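Local coordinates for protein Ribose/Galactose Isomerase (Vibrio parahaemolyticus, PDB 3ONO) that probably interconverts aldose and ketose forms of sugar phosphates as an isomerase, at residues Lys5-Met10 with Ser59-Ser64; Phe37-Thr42 with Gln193-Ala198; Gly89-Tyr94 with Ala158-Val163. All coordinates share one frame; numbering follows the deposited sequence.

Interaction 1 (Lys5-Met10 with Ser59-Ser64); sequences KIALMM and SILLNS
Leu61, on helix 51-63, lays one methyl group against Ala7 and Met9, and so packs the helix on the central parallel sheet of an alpha-beta-alpha sandwich. Strand 5-8 is an inner strand of that sheet, and the touching side chains belong to its buried core.

The apolar contact rests on CD1 of Leu61. It lies 4.0 Å from CB of Ala7, and it also meets the terminal methyl of selenomethionine Met9, whose CE stands 3.8 Å from Leu61 CD1. The Met9 chain leaves the backbone with CG between N and the carbonyl carbon (chi1 57°), runs extended through chi2 and then bends at chi3, which turns CE toward the leucine; the two side chains slide past each other in opposite directions. Ala7 and Met9 can share one partner because alternate residues of the segment 5-10 face the same side of the sheet. Leu8, between them, packs instead on Leu25 of helix 18-31, on the other layer of the sandwich. Strand 69-74 adjoins this contact through Val70, which touches Met9, and helix 190-199 reaches Leu61 through Phe192.

The side-chain hydrogen bonds among the residues of the two segments all lie within 59-64. At 2.8 Å, Asn63 ND2 donates to Ser59 OG, which lies in the plane of the amide, and ND2 also serves the carbonyl of Pro88. Ser64, just past the helical residues, turns its hydroxyl back onto the last turn, where Ile60 O accepts from two donors of that one residue: Ser64 N at 3.1 Å and Ser64 OG at 2.8 Å, the hydroxyl approaching with a C=O...donor angle of 146°.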
ATOM      1  N   LYS A   5     -21.891  -0.998 -20.134  1.00 32.16           N
ATOM      2  CA  LYS A   5     -21.929  -2.442 -20.020  1.00 31.71           C
ATOM      3  C   LYS A   5     -20.527  -2.831 -19.542  1.00 29.44           C
ATOM      4  O   LYS A   5     -19.530  -2.443 -20.160  1.00 25.71           O
ATOM      5  CB  LYS A   5     -22.228  -3.084 -21.369  1.00 30.53           C
ATOM      6  CG  LYS A   5     -23.659  -2.832 -21.836  1.00 32.87           C
ATOM      7  CD  LYS A   5     -23.952  -3.583 -23.145  1.00 38.54           C
ATOM      8  CE  LYS A   5     -23.360  -2.874 -24.350  1.00 49.20           C
ATOM      9  NZ  LYS A   5     -24.239  -1.779 -24.864  1.00 56.13           N
ATOM     10  N   ILE A   6     -20.455  -3.566 -18.440  1.00 26.09           N
ATOM     11  CA  ILE A   6     -19.176  -3.954 -17.845  1.00 26.29           C
ATOM     12  C   ILE A   6     -19.028  -5.474 -17.831  1.00 29.38           C
ATOM     13  O   ILE A   6     -19.902  -6.175 -17.320  1.00 30.37           O
ATOM     14  CB  ILE A   6     -19.077  -3.440 -16.402  1.00 26.67           C
ATOM     15  CG1 ILE A   6     -19.368  -1.935 -16.344  1.00 29.84           C
ATOM     16  CG2 ILE A   6     -17.696  -3.763 -15.798  1.00 26.60           C
ATOM     17  CD1 ILE A   6     -19.585  -1.382 -14.908  1.00 26.68           C
ATOM     18  N   ALA A   7     -17.928  -5.987 -18.372  1.00 24.51           N
ATOM     19  CA  ALA A   7     -17.674  -7.425 -18.315  1.00 25.63           C
ATOM     20  C   ALA A   7     -16.645  -7.749 -17.244  1.00 29.68           C
ATOM     21  O   ALA A   7     -15.553  -7.190 -17.258  1.00 29.22           O
ATOM     22  CB  ALA A   7     -17.169  -7.943 -19.674  1.00 27.02           C
ATOM     23  N   LEU A   8     -16.989  -8.654 -16.331  1.00 25.12           N
ATOM     24  CA  LEU A   8     -16.024  -9.167 -15.361  1.00 23.05           C
ATOM     25  C   LEU A   8     -15.457 -10.456 -15.942  1.00 24.65           C
ATOM     26  O   LEU A   8     -16.217 -11.297 -16.430  1.00 25.70           O
ATOM     27  CB  LEU A   8     -16.711  -9.469 -14.031  1.00 24.20           C
ATOM     28  CG  LEU A   8     -15.882 -10.222 -12.997  1.00 23.55           C
ATOM     29  CD1 LEU A   8     -14.685  -9.378 -12.600  1.00 23.76           C
ATOM     30  CD2 LEU A   8     -16.770 -10.527 -11.777  1.00 25.56           C
HETATM   31  N   MSE A   9     -14.139 -10.617 -15.917  1.00 21.35           N
HETATM   32  CA  MSE A   9     -13.557 -11.850 -16.455  1.00 22.32           C
HETATM   33  C   MSE A   9     -12.362 -12.292 -15.626  1.00 23.03           C
HETATM   34  O   MSE A   9     -11.383 -11.556 -15.489  1.00 21.55           O
HETATM   35  CB  MSE A   9     -13.183 -11.687 -17.935  1.00 24.66           C
HETATM   36  CG  MSE A   9     -12.237 -10.557 -18.204  1.00 22.07           C
HETATM   37 SE   MSE A   9     -11.887 -10.411 -20.121  0.70 24.39          SE
HETATM   38  CE  MSE A   9     -13.615  -9.795 -20.697  1.00 26.69           C
HETATM   39  N   MSE A  10     -12.464 -13.488 -15.053  1.00 19.94           N
HETATM   40  CA  MSE A  10     -11.425 -14.018 -14.173  1.00 19.75           C
HETATM   41  C   MSE A  10     -10.925 -15.381 -14.671  1.00 21.73           C
HETATM   42  O   MSE A  10     -11.642 -16.085 -15.395  1.00 23.95           O
HETATM   43  CB  MSE A  10     -11.901 -14.038 -12.720  1.00 22.72           C
HETATM   44  CG  MSE A  10     -11.986 -12.640 -12.166  1.00 21.30           C
HETATM   45 SE   MSE A  10     -12.971 -12.535 -10.495  0.79 28.50          SE
HETATM   46  CE  MSE A  10     -11.728 -13.579  -9.412  1.00 25.59           C
ATOM     47  N   SER A  59     -10.331  -8.094 -25.844  1.00 19.17           N
ATOM     48  CA  SER A  59     -10.273  -7.512 -27.195  1.00 17.64           C
ATOM     49  C   SER A  59     -11.575  -7.757 -27.945  1.00 26.68           C
ATOM     50  O   SER A  59     -12.149  -6.833 -28.531  1.00 24.77           O
ATOM     51  CB  SER A  59      -9.105  -8.061 -28.031  1.00 20.97           C
ATOM     52  OG  SER A  59      -9.152  -7.490 -29.343  1.00 22.94           O
ATOM     53  N   ILE A  60     -12.060  -8.991 -27.921  1.00 21.26           N
ATOM     54  CA  ILE A  60     -13.245  -9.300 -28.730  1.00 24.09           C
ATOM     55  C   ILE A  60     -14.441  -8.498 -28.226  1.00 25.24           C
ATOM     56  O   ILE A  60     -15.176  -7.895 -29.018  1.00 26.51           O
ATOM     57  CB  ILE A  60     -13.537 -10.798 -28.754  1.00 25.22           C
ATOM     58  CG1 ILE A  60     -12.429 -11.502 -29.552  1.00 25.60           C
ATOM     59  CG2 ILE A  60     -14.918 -11.072 -29.390  1.00 25.68           C
ATOM     60  CD1 ILE A  60     -12.415 -13.018 -29.411  1.00 26.79           C
ATOM     61  N   LEU A  61     -14.613  -8.447 -26.906  1.00 24.35           N
ATOM     62  CA  LEU A  61     -15.764  -7.743 -26.362  1.00 21.43           C
ATOM     63  C   LEU A  61     -15.652  -6.231 -26.513  1.00 28.61           C
ATOM     64  O   LEU A  61     -16.650  -5.568 -26.761  1.00 28.44           O
ATOM     65  CB  LEU A  61     -16.021  -8.151 -24.913  1.00 22.55           C
ATOM     66  CG  LEU A  61     -16.408  -9.604 -24.626  1.00 24.04           C
ATOM     67  CD1 LEU A  61     -16.511  -9.878 -23.125  1.00 26.67           C
ATOM     68  CD2 LEU A  61     -17.730  -9.974 -25.314  1.00 27.48           C
ATOM     69  N   LEU A  62     -14.453  -5.669 -26.337  1.00 24.59           N
ATOM     70  CA  LEU A  62     -14.311  -4.214 -26.436  1.00 23.37           C
ATOM     71  C   LEU A  62     -14.291  -3.761 -27.888  1.00 25.19           C
ATOM     72  O   LEU A  62     -14.956  -2.801 -28.259  1.00 26.10           O
ATOM     73  CB  LEU A  62     -13.052  -3.724 -25.700  1.00 20.20           C
ATOM     74  CG  LEU A  62     -13.167  -3.784 -24.175  1.00 22.58           C
ATOM     75  CD1 LEU A  62     -11.790  -3.726 -23.529  1.00 21.66           C
ATOM     76  CD2 LEU A  62     -14.065  -2.666 -23.617  1.00 25.67           C
ATOM     77  N   ASN A  63     -13.549  -4.463 -28.729  1.00 22.12           N
ATOM     78  CA  ASN A  63     -13.468  -4.050 -30.124  1.00 21.82           C
ATOM     79  C   ASN A  63     -14.775  -4.248 -30.890  1.00 27.38           C
ATOM     80  O   ASN A  63     -15.015  -3.565 -31.882  1.00 29.17           O
ATOM     81  CB  ASN A  63     -12.314  -4.771 -30.829  1.00 25.17           C
ATOM     82  CG  ASN A  63     -10.985  -4.139 -30.490  1.00 27.98           C
ATOM     83  OD1 ASN A  63     -10.844  -2.928 -30.625  1.00 25.25           O
ATOM     84  ND2 ASN A  63     -10.022  -4.932 -30.011  1.00 20.31           N
ATOM     85  N   SER A  64     -15.626  -5.158 -30.422  1.00 26.65           N
ATOM     86  CA  SER A  64     -16.897  -5.411 -31.113  1.00 28.29           C
ATOM     87  C   SER A  64     -17.950  -4.488 -30.531  1.00 29.61           C
ATOM     88  O   SER A  64     -19.109  -4.479 -30.962  1.00 32.38           O
ATOM     89  CB  SER A  64     -17.336  -6.853 -30.903  1.00 28.56           C
ATOM     90  OG  SER A  64     -17.753  -7.049 -29.558  1.00 26.04           O
TER

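Interaction 2 (Phe37-Thr42 with Gln193-Ala198); sequences FNVGMT and QECFFA
The Phe37 ring receives the sulfur of Cys195 over one face. SG sits 3.7 Å above the ring plane, displaced toward the rim on the side of CG and CD1, and the line from SG to the ring centroid, 4.1 Å long, leans 26° from the ring normal. This is a cysteine sulfur-aromatic contact, with the polarisable sulfur laid on the pi cloud. His199, at the end of helix 190-199, also meets the phenylalanine, the two ring planes standing at about 75°. A second ring contact lies within the helix, where CD2 of Phe196 rests over the centre of one face of Phe197.

Cys195 carries its sulfur anti to the backbone N (chi1 170°), which brings SG onto the phenylalanine while CB meets Val39, two residues further on: Val39 CG1 is 3.8 Å from Cys195 CB. In the alpha-beta-alpha sandwich this joins helix 190-199, close to the C-terminus, to strand 35-38, an outermost strand of the parallel sheet within the chain, and to the loop that follows it. Leu61 of helix 51-63 touches both Val39 and Cys195, joining the same apolar cluster. A polar tie between loop and helix is added by Gln191, whose NE2 hydrogen-bonds to Gly40 O.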
ATOM      1  N   PHE A  37     -21.872  -8.115 -16.739  1.00 30.15           N
ATOM      2  CA  PHE A  37     -21.789  -9.452 -17.344  1.00 32.45           C
ATOM      3  C   PHE A  37     -20.596 -10.183 -16.747  1.00 37.69           C
ATOM      4  O   PHE A  37     -19.515  -9.615 -16.648  1.00 41.04           O
ATOM      5  CB  PHE A  37     -21.572  -9.345 -18.859  1.00 32.73           C
ATOM      6  CG  PHE A  37     -22.642  -8.575 -19.562  1.00 34.21           C
ATOM      7  CD1 PHE A  37     -23.684  -9.231 -20.198  1.00 37.29           C
ATOM      8  CD2 PHE A  37     -22.618  -7.194 -19.571  1.00 33.48           C
ATOM      9  CE1 PHE A  37     -24.681  -8.514 -20.838  1.00 42.50           C
ATOM     10  CE2 PHE A  37     -23.601  -6.473 -20.212  1.00 37.73           C
ATOM     11  CZ  PHE A  37     -24.644  -7.133 -20.836  1.00 38.72           C
ATOM     12  N   ASN A  38     -20.786 -11.435 -16.356  1.00 30.03           N
ATOM     13  CA  ASN A  38     -19.716 -12.194 -15.719  1.00 29.32           C
ATOM     14  C   ASN A  38     -19.343 -13.250 -16.732  1.00 33.66           C
ATOM     15  O   ASN A  38     -20.009 -14.282 -16.816  1.00 34.73           O
ATOM     16  CB  ASN A  38     -20.226 -12.809 -14.406  1.00 32.13           C
ATOM     17  CG  ASN A  38     -19.131 -13.460 -13.576  1.00 33.05           C
ATOM     18  OD1 ASN A  38     -19.419 -14.302 -12.709  1.00 36.59           O
ATOM     19  ND2 ASN A  38     -17.880 -13.056 -13.797  1.00 28.44           N
ATOM     20  N   VAL A  39     -18.311 -12.973 -17.535  1.00 27.27           N
ATOM     21  CA  VAL A  39     -18.064 -13.755 -18.751  1.00 28.12           C
ATOM     22  C   VAL A  39     -16.854 -14.665 -18.675  1.00 28.55           C
ATOM     23  O   VAL A  39     -16.654 -15.494 -19.566  1.00 30.29           O
ATOM     24  CB  VAL A  39     -17.891 -12.857 -19.995  1.00 27.83           C
ATOM     25  CG1 VAL A  39     -19.083 -11.926 -20.137  1.00 31.53           C
ATOM     26  CG2 VAL A  39     -16.590 -12.055 -19.888  1.00 27.42           C
ATOM     27  N   GLY A  40     -16.028 -14.482 -17.645  1.00 26.90           N
ATOM     28  CA  GLY A  40     -14.901 -15.368 -17.417  1.00 25.38           C
ATOM     29  C   GLY A  40     -15.319 -16.539 -16.537  1.00 27.84           C
ATOM     30  O   GLY A  40     -16.493 -16.911 -16.515  1.00 30.35           O
HETATM   31  N   MSE A  41     -14.363 -17.146 -15.840  1.00 27.21           N
HETATM   32  CA  MSE A  41     -14.675 -18.279 -14.974  1.00 26.88           C
HETATM   33  C   MSE A  41     -15.556 -17.897 -13.792  1.00 29.87           C
HETATM   34  O   MSE A  41     -15.386 -16.839 -13.186  1.00 27.94           O
HETATM   35  CB  MSE A  41     -13.401 -18.952 -14.484  1.00 26.07           C
HETATM   36  CG  MSE A  41     -12.653 -19.630 -15.616  1.00 25.36           C
HETATM   37 SE   MSE A  41     -11.070 -20.537 -14.992  0.67 30.29          SE
HETATM   38  CE  MSE A  41     -11.908 -22.130 -14.241  1.00 35.24           C
ATOM     39  N   THR A  42     -16.508 -18.764 -13.466  1.00 27.98           N
ATOM     40  CA  THR A  42     -17.391 -18.510 -12.327  1.00 27.12           C
ATOM     41  C   THR A  42     -16.931 -19.282 -11.095  1.00 28.16           C
ATOM     42  O   THR A  42     -17.254 -18.925  -9.962  1.00 31.93           O
ATOM     43  CB  THR A  42     -18.843 -18.908 -12.659  1.00 29.52           C
ATOM     44  OG1 THR A  42     -18.879 -20.289 -13.039  1.00 33.23           O
ATOM     45  CG2 THR A  42     -19.384 -18.062 -13.818  1.00 32.45           C
ATOM     46  N   GLN A 193     -20.402 -16.262 -24.820  1.00 33.30           N
ATOM     47  CA  GLN A 193     -21.162 -16.201 -26.063  1.00 36.84           C
ATOM     48  C   GLN A 193     -22.462 -15.413 -25.886  1.00 38.69           C
ATOM     49  O   GLN A 193     -22.852 -14.641 -26.762  1.00 38.36           O
ATOM     50  CB  GLN A 193     -21.428 -17.606 -26.592  1.00 36.54           C
ATOM     51  CG  GLN A 193     -20.163 -18.293 -27.087  1.00 38.06           C
ATOM     52  CD  GLN A 193     -20.390 -19.735 -27.457  1.00 44.01           C
ATOM     53  OE1 GLN A 193     -21.503 -20.124 -27.813  1.00 48.11           O
ATOM     54  NE2 GLN A 193     -19.332 -20.542 -27.383  1.00 41.20           N
ATOM     55  N   GLU A 194     -23.114 -15.592 -24.743  1.00 38.19           N
ATOM     56  CA  GLU A 194     -24.384 -14.926 -24.505  1.00 44.98           C
ATOM     57  C   GLU A 194     -24.210 -13.412 -24.503  1.00 43.62           C
ATOM     58  O   GLU A 194     -25.027 -12.684 -25.065  1.00 45.36           O
ATOM     59  CB  GLU A 194     -25.000 -15.394 -23.186  1.00 52.48           C
ATOM     60  CG  GLU A 194     -26.416 -14.887 -22.962  1.00 71.48           C
ATOM     61  CD  GLU A 194     -26.986 -15.301 -21.614  1.00 87.77           C
ATOM     62  OE1 GLU A 194     -26.372 -16.164 -20.945  1.00 91.92           O
ATOM     63  OE2 GLU A 194     -28.048 -14.759 -21.226  1.00 92.70           O
ATOM     64  N   CYS A 195     -23.141 -12.939 -23.863  1.00 34.92           N
ATOM     65  CA  CYS A 195     -22.844 -11.516 -23.843  1.00 31.26           C
ATOM     66  C   CYS A 195     -22.462 -11.054 -25.250  1.00 31.16           C
ATOM     67  O   CYS A 195     -23.048 -10.118 -25.786  1.00 35.47           O
ATOM     68  CB  CYS A 195     -21.708 -11.223 -22.848  1.00 30.99           C
ATOM     69  SG  CYS A 195     -21.048  -9.536 -22.915  1.00 35.66           S
ATOM     70  N   PHE A 196     -21.496 -11.733 -25.859  1.00 28.47           N
ATOM     71  CA  PHE A 196     -20.974 -11.307 -27.146  1.00 31.68           C
ATOM     72  C   PHE A 196     -22.049 -11.217 -28.231  1.00 34.50           C
ATOM     73  O   PHE A 196     -22.229 -10.182 -28.874  1.00 37.95           O
ATOM     74  CB  PHE A 196     -19.867 -12.251 -27.622  1.00 32.32           C
ATOM     75  CG  PHE A 196     -19.366 -11.935 -28.993  1.00 29.84           C
ATOM     76  CD1 PHE A 196     -18.600 -10.805 -29.214  1.00 28.42           C
ATOM     77  CD2 PHE A 196     -19.686 -12.751 -30.080  1.00 30.56           C
ATOM     78  CE1 PHE A 196     -18.142 -10.498 -30.499  1.00 25.62           C
ATOM     79  CE2 PHE A 196     -19.227 -12.463 -31.354  1.00 30.70           C
ATOM     80  CZ  PHE A 196     -18.461 -11.345 -31.578  1.00 33.24           C
ATOM     81  N   PHE A 197     -22.751 -12.314 -28.446  1.00 34.50           N
ATOM     82  CA  PHE A 197     -23.702 -12.359 -29.549  1.00 35.78           C
ATOM     83  C   PHE A 197     -24.889 -11.412 -29.371  1.00 37.92           C
ATOM     84  O   PHE A 197     -25.458 -10.922 -30.353  1.00 42.00           O
ATOM     85  CB  PHE A 197     -24.142 -13.796 -29.820  1.00 38.05           C
ATOM     86  CG  PHE A 197     -23.081 -14.624 -30.486  1.00 35.74           C
ATOM     87  CD1 PHE A 197     -22.575 -14.257 -31.723  1.00 35.59           C
ATOM     88  CD2 PHE A 197     -22.582 -15.761 -29.877  1.00 37.91           C
ATOM     89  CE1 PHE A 197     -21.599 -15.013 -32.342  1.00 38.80           C
ATOM     90  CE2 PHE A 197     -21.605 -16.515 -30.484  1.00 37.16           C
ATOM     91  CZ  PHE A 197     -21.111 -16.141 -31.727  1.00 39.23           C
ATOM     92  N   ALA A 198     -25.247 -11.145 -28.125  1.00 38.07           N
ATOM     93  CA  ALA A 198     -26.348 -10.248 -27.813  1.00 40.21           C
ATOM     94  C   ALA A 198     -25.995  -8.788 -28.062  1.00 43.82           C
ATOM     95  O   ALA A 198     -26.875  -7.965 -28.334  1.00 45.42           O
ATOM     96  CB  ALA A 198     -26.781 -10.436 -26.368  1.00 44.21           C
TER

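Interaction 3 (Gly89-Tyr94 with Ala158-Val163); sequences GVVCGY and AILNNV
Val91 spreads its two methyl groups over two successive residues of helix 150-167, CG1 toward Leu160 and CG2 toward Asn161. The apolar half is light: Val91 CG1 and Leu160 CD2 are 4.1 Å apart, and the side chains cross obliquely. With CG1 anti to the backbone N (chi1 176°), the other methyl is directed at the asparagine, and Val91 CG2 lies 3.6 Å from Asn161 OD1, a carbon-oxygen packing contact in which the side chains cross at about a right angle.

The polar half runs through a single water. It accepts from Gly89 N at 3.1 Å and donates to Asn161 O at 3.0 Å, bridging the loop before strand 92-94 to the backbone of the helix. Lys164, one turn further along, adds a direct bond from NZ to Val90 O.

Strand 92-94 is the other outermost strand of the parallel sheet within the chain, and a second subunit packs here: Met82 of that subunit meets Val91, and its Leu86 meets Leu160. Asn161 ND2 hydrogen-bonds to a glycerol, probably carried over from crystallisation. With one buried valine-leucine pair and no direct hydrogen bond between the two segments, their polar coupling depends on an ordered water beside the exposed Asn161.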
ATOM      1  N   GLY A  89      -7.141  -1.383 -29.082  1.00 19.61           N
ATOM      2  CA  GLY A  89      -8.459  -1.078 -28.581  1.00 19.96           C
ATOM      3  C   GLY A  89      -8.680  -1.444 -27.117  1.00 22.33           C
ATOM      4  O   GLY A  89      -9.765  -1.212 -26.590  1.00 21.07           O
ATOM      5  N   VAL A  90      -7.670  -2.033 -26.475  1.00 20.31           N
ATOM      6  CA  VAL A  90      -7.770  -2.412 -25.061  1.00 19.94           C
ATOM      7  C   VAL A  90      -6.734  -1.652 -24.261  1.00 18.34           C
ATOM      8  O   VAL A  90      -5.538  -1.883 -24.423  1.00 20.01           O
ATOM      9  CB  VAL A  90      -7.523  -3.921 -24.869  1.00 17.96           C
ATOM     10  CG1 VAL A  90      -7.731  -4.307 -23.392  1.00 18.67           C
ATOM     11  CG2 VAL A  90      -8.467  -4.718 -25.793  1.00 19.05           C
ATOM     12  N   VAL A  91      -7.207  -0.779 -23.368  1.00 17.85           N
ATOM     13  CA  VAL A  91      -6.358   0.102 -22.598  1.00 18.86           C
ATOM     14  C   VAL A  91      -6.618  -0.228 -21.122  1.00 18.93           C
ATOM     15  O   VAL A  91      -7.602   0.215 -20.549  1.00 18.57           O
ATOM     16  CB  VAL A  91      -6.685   1.573 -22.925  1.00 18.89           C
ATOM     17  CG1 VAL A  91      -5.864   2.504 -22.034  1.00 20.78           C
ATOM     18  CG2 VAL A  91      -6.400   1.862 -24.410  1.00 21.36           C
ATOM     19  N   CYS A  92      -5.740  -1.044 -20.530  1.00 17.46           N
ATOM     20  CA  CYS A  92      -5.971  -1.646 -19.211  1.00 17.30           C
ATOM     21  C   CYS A  92      -4.991  -1.119 -18.171  1.00 19.93           C
ATOM     22  O   CYS A  92      -3.777  -1.263 -18.327  1.00 18.38           O
ATOM     23  CB  CYS A  92      -5.816  -3.181 -19.319  1.00 16.22           C
ATOM     24  SG  CYS A  92      -6.293  -4.073 -17.803  1.00 19.24           S
ATOM     25  N   GLY A  93      -5.509  -0.499 -17.106  1.00 17.55           N
ATOM     26  CA  GLY A  93      -4.639  -0.046 -16.018  1.00 16.09           C
ATOM     27  C   GLY A  93      -4.576  -1.051 -14.863  1.00 20.57           C
ATOM     28  O   GLY A  93      -5.416  -1.932 -14.767  1.00 19.09           O
ATOM     29  N   TYR A  94      -3.595  -0.921 -13.973  1.00 16.87           N
ATOM     30  CA  TYR A  94      -3.649  -1.679 -12.720  1.00 17.78           C
ATOM     31  C   TYR A  94      -4.641  -0.991 -11.784  1.00 21.43           C
ATOM     32  O   TYR A  94      -4.922   0.195 -11.926  1.00 19.96           O
ATOM     33  CB  TYR A  94      -2.254  -1.786 -12.055  1.00 18.19           C
ATOM     34  CG  TYR A  94      -1.689  -0.481 -11.521  1.00 19.47           C
ATOM     35  CD1 TYR A  94      -2.144   0.052 -10.306  1.00 18.65           C
ATOM     36  CD2 TYR A  94      -0.701   0.223 -12.213  1.00 20.31           C
ATOM     37  CE1 TYR A  94      -1.646   1.270  -9.800  1.00 17.14           C
ATOM     38  CE2 TYR A  94      -0.181   1.441 -11.703  1.00 20.29           C
ATOM     39  CZ  TYR A  94      -0.661   1.947 -10.505  1.00 22.87           C
ATOM     40  OH  TYR A  94      -0.179   3.143 -10.014  1.00 19.70           O
ATOM     41  N   ALA A 158      -5.113  10.110 -26.219  1.00 20.89           N
ATOM     42  CA  ALA A 158      -5.562   9.944 -27.612  1.00 18.53           C
ATOM     43  C   ALA A 158      -4.475   9.314 -28.475  1.00 23.07           C
ATOM     44  O   ALA A 158      -4.729   8.417 -29.290  1.00 22.99           O
ATOM     45  CB  ALA A 158      -5.977  11.295 -28.180  1.00 22.48           C
ATOM     46  N   ILE A 159      -3.256   9.809 -28.318  1.00 19.60           N
ATOM     47  CA  ILE A 159      -2.132   9.286 -29.071  1.00 23.36           C
ATOM     48  C   ILE A 159      -1.890   7.801 -28.759  1.00 22.80           C
ATOM     49  O   ILE A 159      -1.604   7.013 -29.672  1.00 21.10           O
ATOM     50  CB  ILE A 159      -0.875  10.153 -28.834  1.00 23.47           C
ATOM     51  CG1 ILE A 159      -1.089  11.527 -29.477  1.00 21.78           C
ATOM     52  CG2 ILE A 159       0.376   9.484 -29.400  1.00 21.43           C
ATOM     53  CD1 ILE A 159      -0.072  12.595 -29.045  1.00 26.54           C
ATOM     54  N   LEU A 160      -2.054   7.406 -27.496  1.00 19.86           N
ATOM     55  CA  LEU A 160      -1.849   6.008 -27.129  1.00 18.84           C
ATOM     56  C   LEU A 160      -2.704   5.118 -28.033  1.00 21.61           C
ATOM     57  O   LEU A 160      -2.245   4.089 -28.508  1.00 18.58           O
ATOM     58  CB  LEU A 160      -2.183   5.747 -25.641  1.00 18.01           C
ATOM     59  CG  LEU A 160      -2.039   4.288 -25.189  1.00 19.83           C
ATOM     60  CD1 LEU A 160      -0.574   3.849 -25.278  1.00 19.07           C
ATOM     61  CD2 LEU A 160      -2.551   4.126 -23.771  1.00 21.16           C
ATOM     62  N   ASN A 161      -3.952   5.507 -28.265  1.00 20.46           N
ATOM     63  CA  ASN A 161      -4.824   4.687 -29.099  1.00 19.85           C
ATOM     64  C   ASN A 161      -4.284   4.579 -30.516  1.00 20.67           C
ATOM     65  O   ASN A 161      -4.365   3.512 -31.151  1.00 22.73           O
ATOM     66  CB  ASN A 161      -6.238   5.265 -29.153  1.00 21.25           C
ATOM     67  CG  ASN A 161      -6.952   5.176 -27.810  1.00 25.30           C
ATOM     68  OD1 ASN A 161      -6.622   4.347 -26.977  1.00 26.54           O
ATOM     69  ND2 ASN A 161      -7.944   6.036 -27.611  1.00 29.74           N
ATOM     70  N   ASN A 162      -3.775   5.691 -31.041  1.00 20.68           N
ATOM     71  CA  ASN A 162      -3.198   5.688 -32.396  1.00 20.63           C
ATOM     72  C   ASN A 162      -2.016   4.737 -32.504  1.00 19.16           C
ATOM     73  O   ASN A 162      -1.859   4.003 -33.493  1.00 20.17           O
ATOM     74  CB  ASN A 162      -2.647   7.056 -32.781  1.00 21.32           C
ATOM     75  CG  ASN A 162      -3.666   8.160 -32.700  1.00 24.83           C
ATOM     76  OD1 ASN A 162      -4.873   7.938 -32.719  1.00 27.56           O
ATOM     77  ND2 ASN A 162      -3.173   9.373 -32.661  1.00 23.88           N
ATOM     78  N   VAL A 163      -1.137   4.809 -31.510  1.00 20.92           N
ATOM     79  CA  VAL A 163       0.081   4.012 -31.540  1.00 21.12           C
ATOM     80  C   VAL A 163      -0.284   2.543 -31.461  1.00 18.39           C
ATOM     81  O   VAL A 163       0.294   1.717 -32.171  1.00 19.69           O
ATOM     82  CB  VAL A 163       1.027   4.393 -30.379  1.00 19.23           C
ATOM     83  CG1 VAL A 163       2.165   3.383 -30.283  1.00 20.73           C
ATOM     84  CG2 VAL A 163       1.560   5.811 -30.624  1.00 20.85           C
TER
HETATM   85  O   HOH W   1      -6.190   1.322 -30.358  1.00 29.45           O

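Three places on one parallel sheet show how chemistry varies with position in the fold. Interaction 1 lies nearest the chain's centre, on an inner strand, and is wholly buried and apolar. Interaction 2, at the edge strand 35-38, adds a sulfur-aromatic contact; it adjoins interaction 1 directly, since strands 5-8 and 35-38 are sheet neighbours and Ile60 packs on Phe196. Interaction 3 sits on the opposite side of the chain's centre from interaction 2, about 23 Å away between centres; mostly buried, with Asn161 its exposed member, it adds a water bridge beside the second subunit. Helix 51-63 supplies one half of interaction 1 and packs beside the other two.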